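Local coordinates for chorismate synthase (PDB 1Q1L), which catalyses the elimination of phosphate from 5-enolpyruvylshikimate-3-phosphate, with reduced FMN as cofactor, to give chorismate, the last step of the shikimate pathway, at the interface of chains A and B. Residues are numbered along the deposited sequence; one frame, centred on the assembly and turned at random. Chains: chain A/B, Chorismate synthase.

The interface of chains A and B. Residues chain A 267, 324-325; chain B 285, 304.
The loop of chain A that probably binds FMN, represented by A:Lys324 and A:Pro325, meets loop residue B:Leu304 and helix-end residue B:Val285 of the neighbouring subunit, and the patch shows how a lysine can serve an interface with both its polar tip and its aliphatic stem. A:Lys267 does both. Its terminal amine nitrogen NZ donates to the backbone carbonyl O of B:Leu304 at 2.8 Å, approaching within the plane of the carbonyl toward one of the oxygen's lone pairs, with a C=O...N angle of 137°. The stem turns at its second torsion (chi2 -70°) and then runs extended, which carries NZ to that oxygen while CE rests 3.6 Å from the methyl CD2 of B:Leu304. With an alanine in place of this lysine, the B:Leu304 carbonyl would probably lose this donor, and its CD2 methyl the stem packed beside it. The same methyl packs tightly on A:Lys324, whose CD comes within 3.4 Å of CD2 as the two side chains run nearly perpendicular. A turn about the CD-CE bond (chi4 -62°) points NZ of A:Lys324 away from the leucine. At the next residue, the ring of A:Pro325 meets B:Val285 through its CD atom, 3.8 Å from CG2, a looser apolar touch. In the homotetramer this patch has a two-fold twin; on the chain A side it draws on strand 266-271 and the loop after strand 317-323, and because that loop probably binds FMN, the partner subunit may help to hold the flavin site in shape.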
# COMPACT_ATOMS: atom_id res chain seq x y z
N LYS A 267 10.58 -19.86 12.67
CA LYS A 267 11.71 -19.92 11.75
C LYS A 267 11.46 -20.75 10.50
O LYS A 267 12.31 -20.81 9.60
CB LYS A 267 12.95 -20.44 12.49
CG LYS A 267 13.58 -19.41 13.42
CD LYS A 267 14.22 -18.31 12.60
CE LYS A 267 14.89 -17.26 13.44
NZ LYS A 267 15.43 -16.19 12.56
N LYS A 324 11.24 -21.86 17.07
CA LYS A 324 12.52 -22.15 17.71
C LYS A 324 12.38 -22.07 19.23
O LYS A 324 11.43 -21.47 19.74
CB LYS A 324 13.60 -21.18 17.24
CG LYS A 324 13.50 -19.79 17.87
CD LYS A 324 14.65 -18.91 17.41
CE LYS A 324 14.87 -17.71 18.34
NZ LYS A 324 13.71 -16.79 18.40
N PRO A 325 13.33 -22.66 19.96
CA PRO A 325 13.30 -22.65 21.43
C PRO A 325 13.29 -21.21 21.95
O PRO A 325 14.05 -20.36 21.48
CB PRO A 325 14.59 -23.38 21.81
CG PRO A 325 14.82 -24.29 20.66
CD PRO A 325 14.51 -23.41 19.48
N VAL B 285 20.48 -23.91 19.82
CA VAL B 285 20.05 -23.05 18.72
C VAL B 285 20.59 -21.64 18.91
O VAL B 285 21.02 -20.99 17.96
CB VAL B 285 18.50 -22.99 18.65
CG1 VAL B 285 18.05 -22.00 17.59
CG2 VAL B 285 17.95 -24.38 18.34
N LEU B 304 20.18 -18.94 13.56
CA LEU B 304 19.03 -18.08 13.31
C LEU B 304 18.92 -17.62 11.87
O LEU B 304 17.91 -17.05 11.46
CB LEU B 304 19.06 -16.87 14.25
CG LEU B 304 18.83 -17.21 15.72
CD1 LEU B 304 18.84 -15.94 16.56
CD2 LEU B 304 17.49 -17.93 15.86